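Side-chain contacts in mandelate racemase/muconate lactonizing protein (Thermobispora bispora, PDB 3VC5), which probably catalyses the magnesium-dependent dehydration of D-glucarate to 5-dehydro-4-deoxy-D-glucarate, as a member of the mandelate racemase/muconate lactonizing enzyme family: residues 74-79 with 128-133; 69-74 with 312-317; 247-252 with 265-270; 422-427 with 434-439; 48-53 with 410-415. All coordinates share one frame; numbering follows the deposited sequence.

Interaction 1 (74-79 with 128-133)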
# COMPACT_ATOMS: atom_id res chain seq x y z
N LEU A 74 12.75 17.91 -21.68
CA LEU A 74 13.86 18.69 -21.17
C LEU A 74 13.64 19.11 -19.71
O LEU A 74 14.56 18.97 -18.87
CB LEU A 74 14.07 19.94 -22.06
CG LEU A 74 15.28 20.81 -21.72
CD1 LEU A 74 16.57 20.01 -21.85
CD2 LEU A 74 15.27 22.07 -22.62
N ALA A 75 12.46 19.66 -19.40
CA ALA A 75 12.23 20.14 -18.04
C ALA A 75 12.33 19.00 -17.03
O ALA A 75 12.86 19.17 -15.91
CB ALA A 75 10.89 20.85 -17.95
N HIS A 76 11.83 17.84 -17.41
CA HIS A 76 11.93 16.66 -16.56
C HIS A 76 13.38 16.20 -16.44
O HIS A 76 13.84 15.91 -15.32
CB HIS A 76 11.07 15.52 -17.12
CG HIS A 76 11.04 14.30 -16.24
ND1 HIS A 76 10.47 14.30 -14.99
CD2 HIS A 76 11.51 13.04 -16.45
CE1 HIS A 76 10.57 13.09 -14.46
NE2 HIS A 76 11.22 12.31 -15.32
N LEU A 77 14.06 16.06 -17.58
CA LEU A 77 15.47 15.70 -17.58
C LEU A 77 16.27 16.59 -16.62
O LEU A 77 17.14 16.11 -15.86
CB LEU A 77 16.03 15.82 -19.01
CG LEU A 77 17.53 15.68 -19.20
CD1 LEU A 77 18.04 14.31 -18.74
CD2 LEU A 77 17.86 15.92 -20.71
N GLU A 78 16.00 17.90 -16.64
CA GLU A 78 16.72 18.83 -15.76
C GLU A 78 16.50 18.53 -14.27
O GLU A 78 17.43 18.60 -13.45
CB GLU A 78 16.35 20.29 -16.06
CG GLU A 78 16.86 20.77 -17.41
CD GLU A 78 16.30 22.13 -17.80
OE1 GLU A 78 15.36 22.62 -17.11
OE2 GLU A 78 16.81 22.70 -18.80
N GLN A 79 15.27 18.17 -13.92
CA GLN A 79 14.95 17.80 -12.55
C GLN A 79 15.60 16.49 -12.15
O GLN A 79 16.09 16.35 -11.02
CB GLN A 79 13.44 17.74 -12.31
CG GLN A 79 12.74 19.09 -12.42
CD GLN A 79 13.32 20.21 -11.54
OE1 GLN A 79 13.51 21.35 -12.01
NE2 GLN A 79 13.60 19.90 -10.26
N ASP A 128 6.72 12.51 -7.91
CA ASP A 128 6.63 11.08 -8.12
C ASP A 128 7.31 10.72 -9.44
O ASP A 128 7.94 9.65 -9.56
CB ASP A 128 5.16 10.66 -8.21
CG ASP A 128 4.50 10.54 -6.84
OD1 ASP A 128 5.24 10.58 -5.80
OD2 ASP A 128 3.28 10.29 -6.77
N ARG A 129 7.12 11.56 -10.47
CA ARG A 129 7.77 11.32 -11.77
C ARG A 129 9.31 11.33 -11.64
O ARG A 129 10.02 10.46 -12.21
CB ARG A 129 7.32 12.33 -12.85
CG ARG A 129 5.90 12.10 -13.33
CD ARG A 129 5.32 13.34 -14.04
NE ARG A 129 6.33 14.07 -14.78
CZ ARG A 129 6.39 14.19 -16.10
NH1 ARG A 129 7.37 14.91 -16.64
NH2 ARG A 129 5.45 13.63 -16.87
N VAL A 130 9.83 12.27 -10.86
CA VAL A 130 11.28 12.36 -10.70
C VAL A 130 11.80 11.20 -9.83
O VAL A 130 12.77 10.52 -10.16
CB VAL A 130 11.70 13.72 -10.17
CG1 VAL A 130 13.22 13.74 -9.90
CG2 VAL A 130 11.30 14.81 -11.19
N PHE A 131 11.08 10.92 -8.76
CA PHE A 131 11.47 9.85 -7.86
C PHE A 131 11.50 8.47 -8.52
O PHE A 131 12.36 7.67 -8.21
CB PHE A 131 10.49 9.84 -6.70
CG PHE A 131 10.69 8.69 -5.72
CD1 PHE A 131 11.79 8.66 -4.83
CD2 PHE A 131 9.72 7.68 -5.64
CE1 PHE A 131 11.93 7.63 -3.92
CE2 PHE A 131 9.86 6.64 -4.70
CZ PHE A 131 10.96 6.62 -3.83
N ALA A 132 10.51 8.16 -9.37
CA ALA A 132 10.36 6.82 -9.84
C ALA A 132 11.60 6.29 -10.54
O ALA A 132 11.88 5.10 -10.40
CB ALA A 132 9.15 6.70 -10.77
N ALA A 133 12.31 7.11 -11.31
CA ALA A 133 13.53 6.58 -11.97
C ALA A 133 14.55 6.04 -10.94
O ALA A 133 15.20 4.99 -11.13
CB ALA A 133 14.19 7.66 -12.84
O HOH W 1 8.48 15.70 -13.51
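His76 and Gln79 meet Arg129 and Val130 where the short axes of 74-79 and 128-133 pass 10.1 Å apart at a crossing angle of -58°; the backbones come nearest at the CA atoms of Gln79 and Val130. The His76 ring, its CG anti to the backbone N (chi1 -176°), reaches across and turns its edge to the Arg129 carbonyl, with Arg129 O near the ring plane and 3.5 Å from His76 CE1. ND1 shares a water with the Arg129 side chain: the water lies 2.8 Å from His76 ND1 and accepts from Arg129 NE at 3.0 Å. Val130 CG2 packs beside them, 3.8 Å from both His76 CE1 and Gln79 CB. With an alanine in place of His76, the water would probably lose one of its two partners here and a gap would open beside Arg129. The other ring nitrogen, NE2, bonds to Thr70 on strand 65-71, while Val130 also packs on helix 95-106, which lies against both helices in this N-terminal domain.

Interaction 2 (69-74 with 312-317)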
# COMPACT_ATOMS: atom_id res chain seq x y z
N GLU A 69 14.32 4.13 -15.66
CA GLU A 69 13.98 4.71 -16.97
C GLU A 69 12.79 5.64 -16.79
O GLU A 69 11.81 5.27 -16.14
CB GLU A 69 13.71 3.61 -17.99
CG GLU A 69 13.25 4.15 -19.35
CD GLU A 69 12.85 3.07 -20.34
OE1 GLU A 69 13.26 1.88 -20.21
OE2 GLU A 69 12.10 3.42 -21.29
N THR A 70 12.88 6.83 -17.37
CA THR A 70 11.82 7.81 -17.19
C THR A 70 11.73 8.67 -18.46
O THR A 70 12.38 8.38 -19.48
CB THR A 70 12.04 8.64 -15.93
OG1 THR A 70 10.92 9.51 -15.70
CG2 THR A 70 13.34 9.46 -16.00
N TYR A 71 10.91 9.73 -18.43
CA TYR A 71 10.66 10.59 -19.59
C TYR A 71 11.91 11.35 -19.97
O TYR A 71 12.79 11.57 -19.10
CB TYR A 71 9.58 11.62 -19.22
CG TYR A 71 8.38 10.94 -18.67
CD1 TYR A 71 7.55 10.16 -19.48
CD2 TYR A 71 8.05 11.06 -17.31
CE1 TYR A 71 6.44 9.48 -18.94
CE2 TYR A 71 6.93 10.42 -16.79
CZ TYR A 71 6.12 9.65 -17.61
OH TYR A 71 5.03 9.03 -17.07
N GLY A 72 12.00 11.75 -21.24
CA GLY A 72 13.15 12.52 -21.75
C GLY A 72 12.91 14.00 -21.98
O GLY A 72 13.85 14.72 -22.36
N ASP A 73 11.68 14.49 -21.71
CA ASP A 73 11.36 15.91 -21.89
C ASP A 73 12.36 16.77 -21.11
O ASP A 73 12.71 16.44 -19.97
CB ASP A 73 9.95 16.24 -21.40
CG ASP A 73 8.84 15.67 -22.29
OD1 ASP A 73 9.10 15.22 -23.43
OD2 ASP A 73 7.68 15.69 -21.86
N LEU A 74 12.75 17.91 -21.68
CA LEU A 74 13.86 18.69 -21.17
C LEU A 74 13.64 19.11 -19.71
O LEU A 74 14.56 18.97 -18.87
CB LEU A 74 14.07 19.94 -22.06
CG LEU A 74 15.28 20.81 -21.72
CD1 LEU A 74 16.57 20.01 -21.85
CD2 LEU A 74 15.27 22.07 -22.62
N HIS A 312 3.76 3.25 -13.03
CA HIS A 312 4.77 3.58 -12.00
C HIS A 312 5.57 4.80 -12.37
O HIS A 312 6.21 5.41 -11.49
CB HIS A 312 5.68 2.39 -11.72
CG HIS A 312 6.74 2.15 -12.76
ND1 HIS A 312 6.56 1.27 -13.80
CD2 HIS A 312 8.00 2.66 -12.91
CE1 HIS A 312 7.65 1.24 -14.55
NE2 HIS A 312 8.56 2.04 -14.00
N HIS A 313 5.58 5.17 -13.67
CA HIS A 313 6.40 6.31 -14.08
C HIS A 313 5.84 7.64 -13.59
O HIS A 313 6.57 8.63 -13.55
CB HIS A 313 6.55 6.38 -15.61
CG HIS A 313 7.16 5.14 -16.21
ND1 HIS A 313 6.38 4.09 -16.64
CD2 HIS A 313 8.44 4.82 -16.51
CE1 HIS A 313 7.18 3.15 -17.16
NE2 HIS A 313 8.43 3.56 -17.06
N TYR A 314 4.56 7.68 -13.25
CA TYR A 314 4.04 8.94 -12.67
C TYR A 314 3.27 8.73 -11.37
O TYR A 314 2.87 9.73 -10.75
CB TYR A 314 3.24 9.80 -13.70
CG TYR A 314 2.01 9.14 -14.28
CD1 TYR A 314 0.80 9.13 -13.59
CD2 TYR A 314 2.04 8.52 -15.54
CE1 TYR A 314 -0.35 8.57 -14.14
CE2 TYR A 314 0.90 7.97 -16.10
CZ TYR A 314 -0.27 7.94 -15.38
OH TYR A 314 -1.39 7.37 -15.95
N TRP A 315 3.09 7.47 -10.93
CA TRP A 315 2.50 7.22 -9.60
C TRP A 315 3.60 7.06 -8.53
O TRP A 315 3.30 6.82 -7.37
CB TRP A 315 1.54 6.02 -9.59
CG TRP A 315 0.20 6.31 -10.20
CD1 TRP A 315 -0.13 6.23 -11.53
CD2 TRP A 315 -0.99 6.71 -9.51
NE1 TRP A 315 -1.46 6.52 -11.71
CE2 TRP A 315 -2.02 6.84 -10.48
CE3 TRP A 315 -1.28 6.97 -8.16
CZ2 TRP A 315 -3.33 7.21 -10.15
CZ3 TRP A 315 -2.61 7.35 -7.82
CH2 TRP A 315 -3.62 7.45 -8.82
N GLY A 316 4.86 7.15 -8.93
CA GLY A 316 5.95 7.23 -7.96
C GLY A 316 6.68 5.94 -7.66
O GLY A 316 7.19 5.75 -6.54
N GLY A 317 6.84 5.08 -8.67
CA GLY A 317 7.64 3.88 -8.48
C GLY A 317 6.83 2.63 -8.21
O GLY A 317 5.58 2.66 -8.11
O HOH W 2 11.16 2.54 -15.10
O HOH W 3 9.25 8.49 -13.94
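Tyr71 OH lodges against two side chains of 312-317, lying 3.4 Å from His313 CB and equally 3.4 Å from Tyr314 CD2. This is the dense part of the contact. The hydroxyl arrives at the edge of the Tyr314 ring, in its plane, and Tyr314 offers that edge because its CG sits between the backbone N and the carbonyl carbon (chi1 61°). Beside it the imidazole of His313 turns its own edge to the strand, with CD2 3.4 Å from Glu69 O, while NE2 is bonded to Ser346. One face of this ring is met by His312 NE2. The segments join the N-terminal domain to the barrel domain of the enolase superfamily: strand 65-71 belongs to the three-stranded antiparallel sheet, and 312-315 is a weakly bonded helical turn following barrel strand 307-310. The Tyr314 side chain is about 3 Å from that of Asn287, a magnesium-binding residue of this protein. Elsewhere the fit is looser and water does the joining. One molecule donates to Glu69 O and lies 2.9 Å from His312 NE2; another accepts from Thr70 OG1 at 2.6 Å and donates to His313 O at 2.7 Å.

Interaction 3 (247-252 with 265-270)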
# COMPACT_ATOMS: atom_id res chain seq x y z
N GLU A 247 -22.40 13.33 -24.50
CA GLU A 247 -23.46 12.81 -25.35
C GLU A 247 -22.93 11.78 -26.33
O GLU A 247 -23.45 10.73 -26.43
CB GLU A 247 -24.16 13.97 -26.08
CG GLU A 247 -25.61 13.68 -26.50
CD GLU A 247 -26.24 14.65 -27.54
OE1 GLU A 247 -26.95 14.17 -28.44
OE2 GLU A 247 -26.05 15.87 -27.47
N THR A 248 -21.86 12.12 -27.03
CA THR A 248 -21.25 11.19 -27.99
C THR A 248 -20.73 9.93 -27.32
O THR A 248 -20.88 8.82 -27.86
CB THR A 248 -20.15 11.92 -28.78
OG1 THR A 248 -20.79 12.89 -29.62
CG2 THR A 248 -19.34 10.96 -29.64
N SER A 249 -20.09 10.11 -26.17
CA SER A 249 -19.56 8.97 -25.44
C SER A 249 -20.65 7.97 -25.10
O SER A 249 -20.42 6.75 -25.17
CB SER A 249 -18.87 9.40 -24.15
OG SER A 249 -17.80 10.28 -24.45
N ILE A 250 -21.80 8.47 -24.67
CA ILE A 250 -22.88 7.59 -24.27
C ILE A 250 -23.41 6.84 -25.49
O ILE A 250 -23.71 5.63 -25.43
CB ILE A 250 -24.00 8.36 -23.53
CG1 ILE A 250 -23.48 8.82 -22.15
CG2 ILE A 250 -25.22 7.48 -23.39
CD1 ILE A 250 -24.37 9.85 -21.48
N ARG A 251 -23.51 7.54 -26.62
CA ARG A 251 -24.05 6.93 -27.83
C ARG A 251 -23.09 5.82 -28.27
O ARG A 251 -23.53 4.73 -28.62
CB ARG A 251 -24.21 8.00 -28.92
CG ARG A 251 -24.86 7.52 -30.21
CD ARG A 251 -25.11 8.68 -31.16
NE ARG A 251 -23.86 9.25 -31.66
CZ ARG A 251 -23.42 10.47 -31.37
NH1 ARG A 251 -24.14 11.27 -30.58
NH2 ARG A 251 -22.27 10.90 -31.87
N VAL A 252 -21.79 6.09 -28.22
CA VAL A 252 -20.82 5.07 -28.64
C VAL A 252 -20.76 3.87 -27.69
O VAL A 252 -20.75 2.71 -28.14
CB VAL A 252 -19.41 5.66 -28.85
CG1 VAL A 252 -18.37 4.54 -29.07
CG2 VAL A 252 -19.42 6.62 -30.03
N ASP A 265 -11.19 6.61 -21.11
CA ASP A 265 -11.17 8.06 -21.34
C ASP A 265 -11.97 8.55 -22.54
O ASP A 265 -11.44 9.23 -23.42
CB ASP A 265 -9.73 8.55 -21.45
CG ASP A 265 -9.04 8.52 -20.10
OD1 ASP A 265 -9.70 9.00 -19.11
OD2 ASP A 265 -7.91 8.00 -20.00
N PRO A 266 -13.27 8.22 -22.58
CA PRO A 266 -14.04 8.78 -23.71
C PRO A 266 -14.16 10.33 -23.67
O PRO A 266 -14.21 10.97 -24.72
CB PRO A 266 -15.41 8.12 -23.55
CG PRO A 266 -15.48 7.71 -22.12
CD PRO A 266 -14.09 7.32 -21.74
N THR A 267 -14.19 10.92 -22.48
CA THR A 267 -14.58 12.32 -22.36
C THR A 267 -13.74 12.97 -21.25
O THR A 267 -13.28 12.27 -20.34
CB THR A 267 -16.11 12.39 -22.04
OG1 THR A 267 -16.65 13.69 -22.34
CG2 THR A 267 -16.38 12.04 -20.57
N PRO A 268 -13.57 14.30 -21.29
CA PRO A 268 -12.67 14.89 -20.30
C PRO A 268 -13.30 15.13 -18.95
O PRO A 268 -14.48 15.50 -18.85
CB PRO A 268 -12.29 16.26 -20.90
CG PRO A 268 -13.23 16.49 -22.01
CD PRO A 268 -13.88 15.22 -22.40
N GLY A 269 -12.50 14.95 -17.90
CA GLY A 269 -12.92 15.35 -16.54
C GLY A 269 -13.61 14.28 -15.73
O GLY A 269 -14.32 13.42 -16.26
N ILE A 270 -13.45 14.35 -14.41
CA ILE A 270 -14.16 13.45 -13.52
C ILE A 270 -15.71 13.52 -13.69
O ILE A 270 -16.40 12.49 -13.72
CB ILE A 270 -13.74 13.71 -12.03
CG1 ILE A 270 -12.28 13.28 -11.83
CG2 ILE A 270 -14.67 12.95 -11.07
CD1 ILE A 270 -11.67 13.70 -10.47
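Pro266 is the first residue of 265-270 to meet the helix, its CB 3.3 Å from Ser249 OG and its CA 5.8 Å from that of Ser249. The pyrrolidine ring offers CB to the serine, whose own CB lies 3.7 Å away. Next along the chain, Thr267 brings its CB to within 3.6 Å of the same Ser249 OG. One hydroxyl thus rests against two neighbouring side chains, put there by a chi1 of -60° that holds OG beside its backbone N. The contact with the loop is one of van der Waals touch: the serine OG is hydrogen-bonded back to Thr245 O, and the threonine OG1 to Trp244 O, so both buried hydroxyls find their partners in the residues just before helix 246-255. The loop follows strand 262-264 of the beta/alpha-barrel domain, and the Pro266 side chain is about 6 Å from that of Glu264, a magnesium-binding residue. Between that strand and helix 270-277 it lies against helix 246-255, and Val276 of helix 270-277 packs on both Ser249 and Thr267.

Interaction 4 (422-427 with 434-439)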
# COMPACT_ATOMS: atom_id res chain seq x y z
N ASP A 422 6.00 16.90 -28.41
CA ASP A 422 4.99 17.85 -28.84
C ASP A 422 4.17 17.30 -30.03
O ASP A 422 4.32 17.75 -31.17
CB ASP A 422 5.64 19.20 -29.16
CG ASP A 422 4.61 20.30 -29.51
OD1 ASP A 422 3.39 20.14 -29.24
OD2 ASP A 422 5.05 21.34 -30.06
N ASP A 423 3.28 16.34 -29.74
CA ASP A 423 2.43 15.73 -30.79
C ASP A 423 1.61 16.79 -31.52
O ASP A 423 1.39 16.67 -32.72
CB ASP A 423 1.42 14.73 -30.21
CG ASP A 423 2.06 13.59 -29.43
OD1 ASP A 423 3.28 13.58 -29.22
OD2 ASP A 423 1.32 12.70 -28.98
N GLU A 424 1.11 17.79 -30.79
CA GLU A 424 0.24 18.78 -31.42
C GLU A 424 0.99 19.72 -32.36
O GLU A 424 0.51 20.01 -33.48
CB GLU A 424 -0.52 19.58 -30.34
CG GLU A 424 -1.56 20.54 -30.87
CD GLU A 424 -2.19 21.34 -29.75
OE1 GLU A 424 -1.44 21.89 -28.91
OE2 GLU A 424 -3.42 21.38 -29.67
N GLY A 425 2.14 20.22 -31.92
CA GLY A 425 2.97 21.08 -32.75
C GLY A 425 3.42 20.36 -34.01
O GLY A 425 3.45 20.94 -35.10
N TYR A 426 3.77 19.09 -33.85
CA TYR A 426 4.19 18.28 -35.00
C TYR A 426 3.00 18.13 -35.97
O TYR A 426 3.14 18.34 -37.19
CB TYR A 426 4.74 16.93 -34.54
CG TYR A 426 5.28 16.04 -35.66
CD1 TYR A 426 6.12 16.56 -36.65
CD2 TYR A 426 4.96 14.69 -35.70
CE1 TYR A 426 6.62 15.74 -37.65
CE2 TYR A 426 5.45 13.87 -36.69
CZ TYR A 426 6.26 14.40 -37.68
OH TYR A 426 6.77 13.56 -38.66
N MET A 427 1.81 17.82 -35.44
CA MET A 427 0.65 17.71 -36.34
C MET A 427 0.36 19.06 -37.02
O MET A 427 0.03 19.10 -38.20
CB MET A 427 -0.62 17.23 -35.62
CG MET A 427 -1.84 17.23 -36.57
SD MET A 427 -1.65 16.04 -37.92
CE MET A 427 -2.03 14.55 -37.00
N PHE A 434 -5.16 22.28 -36.99
CA PHE A 434 -5.35 21.23 -36.01
C PHE A 434 -5.16 21.73 -34.57
O PHE A 434 -4.30 22.58 -34.31
CB PHE A 434 -4.39 20.05 -36.25
CG PHE A 434 -4.52 18.95 -35.23
CD1 PHE A 434 -5.50 17.97 -35.36
CD2 PHE A 434 -3.68 18.90 -34.13
CE1 PHE A 434 -5.64 16.96 -34.41
CE2 PHE A 434 -3.80 17.88 -33.16
CZ PHE A 434 -4.79 16.90 -33.31
N SER A 435 -5.97 21.19 -33.66
CA SER A 435 -5.79 21.39 -32.24
C SER A 435 -6.14 20.08 -31.55
O SER A 435 -6.99 19.33 -32.03
CB SER A 435 -6.67 22.52 -31.72
OG SER A 435 -6.13 23.76 -32.13
N THR A 436 -5.48 19.81 -30.43
CA THR A 436 -5.76 18.60 -29.66
C THR A 436 -7.26 18.42 -29.50
O THR A 436 -7.98 19.36 -29.12
CB THR A 436 -5.04 18.64 -28.30
OG1 THR A 436 -3.62 18.64 -28.52
CG2 THR A 436 -5.44 17.44 -27.40
N ARG A 437 -7.75 17.22 -29.80
CA ARG A 437 -9.18 16.94 -29.70
C ARG A 437 -9.56 16.69 -28.25
O ARG A 437 -9.07 15.76 -27.64
CB ARG A 437 -9.55 15.71 -30.53
CG ARG A 437 -8.96 15.69 -31.93
CD ARG A 437 -9.24 16.96 -32.65
NE ARG A 437 -9.13 16.78 -34.09
CZ ARG A 437 -9.12 17.78 -34.96
NH1 ARG A 437 -9.22 19.04 -34.53
NH2 ARG A 437 -9.01 17.52 -36.26
N ARG A 438 -10.43 17.52 -27.69
CA ARG A 438 -10.84 17.40 -26.30
C ARG A 438 -12.32 17.79 -26.28
O ARG A 438 -12.68 18.96 -26.47
CB ARG A 438 -9.99 18.36 -25.46
CG ARG A 438 -9.99 18.14 -23.96
CD ARG A 438 -9.38 16.80 -23.55
NE ARG A 438 -7.99 16.58 -23.99
CZ ARG A 438 -6.91 16.79 -23.24
NH1 ARG A 438 -7.05 17.25 -22.00
NH2 ARG A 438 -5.69 16.54 -23.72
N GLY A 439 -13.20 16.81 -26.10
CA GLY A 439 -14.63 17.10 -26.15
C GLY A 439 -15.03 17.63 -27.53
O GLY A 439 -15.86 18.55 -27.65
O HOH W 4 -1.77 19.59 -26.44
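Glu424 OE2 receives the backbone N-H of Thr436 at 2.7 Å, in a nearly straight bond (172°) that comes in on the anti side of the carboxylate. The threonine hydroxyl stands close by, with OG1 3.0 Å from the same Glu424 OE2, though this second bond is weak and unsettled. A water 2.9 Å from Thr436 OG1 also donates weakly to Glu424 OE1, bridging the other carboxylate oxygen to the hydroxyl. Glu424 reaches this far because its CG is anti to the backbone N (chi1 -174°) and the chain stays extended beyond it. One turn further on, Met427 lies over a face of the Phe434 ring, CG 3.7 Å from the ring centroid in a CH-pi contact; its SD is more distant, at 5.1 Å from that centroid, a Met-aromatic contact above the same face. Glu424 CG meets the edge of that ring. At the start of the helix, Asp422 OD1 caps Gly425 N. Helix 423-430 and the chain that follows it thus fold back on each other, with Val46 of strand 45-46 also against Met427, and the tail continuing along Ala43 and Ala242 by backbone bonds from Arg437 and Gly439.

Interaction 5 (48-53 with 410-415)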
# COMPACT_ATOMS: atom_id res chain seq x y z
N GLN A 48 6.07 12.10 -32.86
CA GLN A 48 7.20 12.61 -33.61
C GLN A 48 8.14 11.47 -34.01
O GLN A 48 8.05 10.37 -33.48
CB GLN A 48 7.95 13.68 -32.81
CG GLN A 48 7.17 15.00 -32.70
CD GLN A 48 7.63 15.82 -31.52
OE1 GLN A 48 7.45 15.41 -30.37
NE2 GLN A 48 8.22 16.98 -31.80
N PRO A 49 9.07 11.74 -34.93
CA PRO A 49 9.92 10.64 -35.41
C PRO A 49 10.91 10.09 -34.37
O PRO A 49 11.45 8.97 -34.54
CB PRO A 49 10.70 11.26 -36.60
CG PRO A 49 10.06 12.55 -36.89
CD PRO A 49 9.24 12.99 -35.70
N TRP A 50 11.18 10.88 -33.35
CA TRP A 50 12.01 10.46 -32.21
C TRP A 50 11.19 10.54 -30.93
O TRP A 50 10.53 11.57 -30.69
CB TRP A 50 13.23 11.35 -32.05
CG TRP A 50 14.14 11.35 -33.24
CD1 TRP A 50 14.21 12.30 -34.24
CD2 TRP A 50 15.12 10.34 -33.58
NE1 TRP A 50 15.18 11.95 -35.16
CE2 TRP A 50 15.74 10.75 -34.78
CE3 TRP A 50 15.52 9.14 -32.98
CZ2 TRP A 50 16.74 9.99 -35.39
CZ3 TRP A 50 16.51 8.39 -33.58
CH2 TRP A 50 17.12 8.83 -34.78
N ALA A 51 11.26 9.49 -30.12
CA ALA A 51 10.73 9.50 -28.76
C ALA A 51 11.93 9.65 -27.82
O ALA A 51 13.02 9.14 -28.10
CB ALA A 51 9.96 8.22 -28.46
N LEU A 52 11.75 10.39 -26.72
CA LEU A 52 12.83 10.68 -25.77
C LEU A 52 12.61 9.88 -24.48
O LEU A 52 11.47 9.67 -24.04
CB LEU A 52 12.76 12.16 -25.41
CG LEU A 52 12.77 13.15 -26.60
CD1 LEU A 52 12.70 14.60 -26.11
CD2 LEU A 52 13.98 12.94 -27.51
N ARG A 53 13.71 9.51 -23.83
CA ARG A 53 13.69 8.89 -22.50
C ARG A 53 14.94 9.34 -21.76
O ARG A 53 15.89 9.84 -22.39
CB ARG A 53 13.67 7.35 -22.55
CG ARG A 53 12.44 6.73 -23.21
CD ARG A 53 11.15 6.98 -22.45
NE ARG A 53 10.86 5.94 -21.45
CZ ARG A 53 9.75 5.95 -20.70
NH1 ARG A 53 8.88 6.94 -20.85
NH2 ARG A 53 9.53 4.99 -19.78
N HIS A 410 22.20 7.70 -27.00
CA HIS A 410 22.53 9.04 -26.50
C HIS A 410 23.01 9.95 -27.64
O HIS A 410 22.67 11.14 -27.69
CB HIS A 410 23.58 8.99 -25.39
CG HIS A 410 23.96 10.35 -24.89
ND1 HIS A 410 23.08 11.18 -24.22
CD2 HIS A 410 25.13 11.02 -24.96
CE1 HIS A 410 23.70 12.30 -23.90
NE2 HIS A 410 24.94 12.23 -24.34
N GLU A 411 23.79 9.39 -28.57
CA GLU A 411 24.25 10.16 -29.71
C GLU A 411 23.03 10.57 -30.55
O GLU A 411 22.98 11.70 -31.04
CB GLU A 411 25.23 9.33 -30.55
CG GLU A 411 25.99 10.14 -31.65
CD GLU A 411 25.16 10.34 -32.91
OE1 GLU A 411 24.28 9.47 -33.19
OE2 GLU A 411 25.38 11.36 -33.63
N GLN A 412 22.05 9.68 -30.68
CA GLN A 412 20.83 10.03 -31.41
C GLN A 412 20.14 11.21 -30.73
O GLN A 412 19.69 12.14 -31.39
CB GLN A 412 19.91 8.81 -31.50
CG GLN A 412 20.47 7.77 -32.48
CD GLN A 412 19.75 6.44 -32.55
OE1 GLN A 412 20.10 5.60 -33.40
NE2 GLN A 412 18.77 6.19 -31.65
N TYR A 413 20.00 11.15 -29.40
CA TYR A 413 19.43 12.28 -28.65
C TYR A 413 20.14 13.58 -28.98
O TYR A 413 19.50 14.61 -29.24
CB TYR A 413 19.53 12.01 -27.14
CG TYR A 413 19.07 13.18 -26.32
CD1 TYR A 413 17.73 13.36 -26.03
CD2 TYR A 413 19.99 14.12 -25.86
CE1 TYR A 413 17.29 14.47 -25.26
CE2 TYR A 413 19.58 15.23 -25.10
CZ TYR A 413 18.24 15.39 -24.82
OH TYR A 413 17.85 16.49 -24.08
N GLU A 414 21.48 13.54 -28.97
CA GLU A 414 22.24 14.77 -29.19
C GLU A 414 21.84 15.47 -30.49
O GLU A 414 21.72 16.70 -30.52
CB GLU A 414 23.76 14.53 -29.14
CG GLU A 414 24.29 14.28 -27.72
CD GLU A 414 24.10 15.49 -26.78
OE1 GLU A 414 24.67 16.57 -27.05
OE2 GLU A 414 23.38 15.36 -25.76
N ARG A 415 21.62 14.71 -31.57
CA ARG A 415 21.36 15.36 -32.86
C ARG A 415 19.96 15.20 -33.42
O ARG A 415 19.72 15.56 -34.55
CB ARG A 415 22.39 14.93 -33.90
CG ARG A 415 22.73 13.49 -33.83
CD ARG A 415 21.96 12.65 -34.82
NE ARG A 415 22.49 11.29 -34.87
CZ ARG A 415 21.88 10.26 -35.45
NH1 ARG A 415 20.72 10.42 -36.09
NH2 ARG A 415 22.44 9.07 -35.42
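The Trp50 indole meets two polar side chains around the outer atoms of its six-membered ring, each approaching obliquely. Gln412 NE2 lies 3.7 Å from Trp50 CZ3, with amide and ring planes 53° apart, and Arg415 NH1 lies 4.1 Å from Trp50 CZ2, its guanidinium almost perpendicular to the indole at 89°. One face of that guanidinium rests on Gln412 CA, while its edge is turned to Glu411. There Arg415 NE bonds to Glu411 OE2 at 3.1 Å and NH2 to Glu411 OE1 at 2.9 Å, a side-on salt bridge within the helix that fixes the rotation of the group beside the tryptophan. Strand 50-60 is the middle strand of the three-stranded antiparallel sheet of the N-terminal domain, and helix 403-415 crosses one side of it, with the short axes 10.0 Å apart. The other end of the contact is apolar: Leu52 CD2 touches Tyr413 CD1 at 4.1 Å. Gln412 NE2 has its bond to Ala34 O on the adjoining strand 25-36. A serine in place of Trp50 removes the indole, and would probably open a gap beside the Gln412 amide and the Arg415 guanidinium. Cys416, next along the chain, also packs against the indole.

How the interactions relate
Interactions 1, 2 and 5 gather round the three-stranded antiparallel sheet of the N-terminal domain, and interaction 2 joins that sheet to the barrel domain. The centres of 1 and 2 are about 6 Å apart, and they share Leu74 and the His76-Thr70 bond; the centre of interaction 5 is about 16 Å from that of interaction 2, tied to it by the Arg53-Glu69 salt bridge between neighbouring strands. Interaction 3 belongs to the barrel domain, its centre about 28 Å from that of interaction 2. The C-terminal tail in interaction 4 connects the two regions: Asp422 bonds to Gln48, and Arg438 packs on Pro268. Along the chain, interaction 5 spans interactions 1, 2 and 3, and interaction 4 follows, so residues beyond the barrel return to the N-terminal domain.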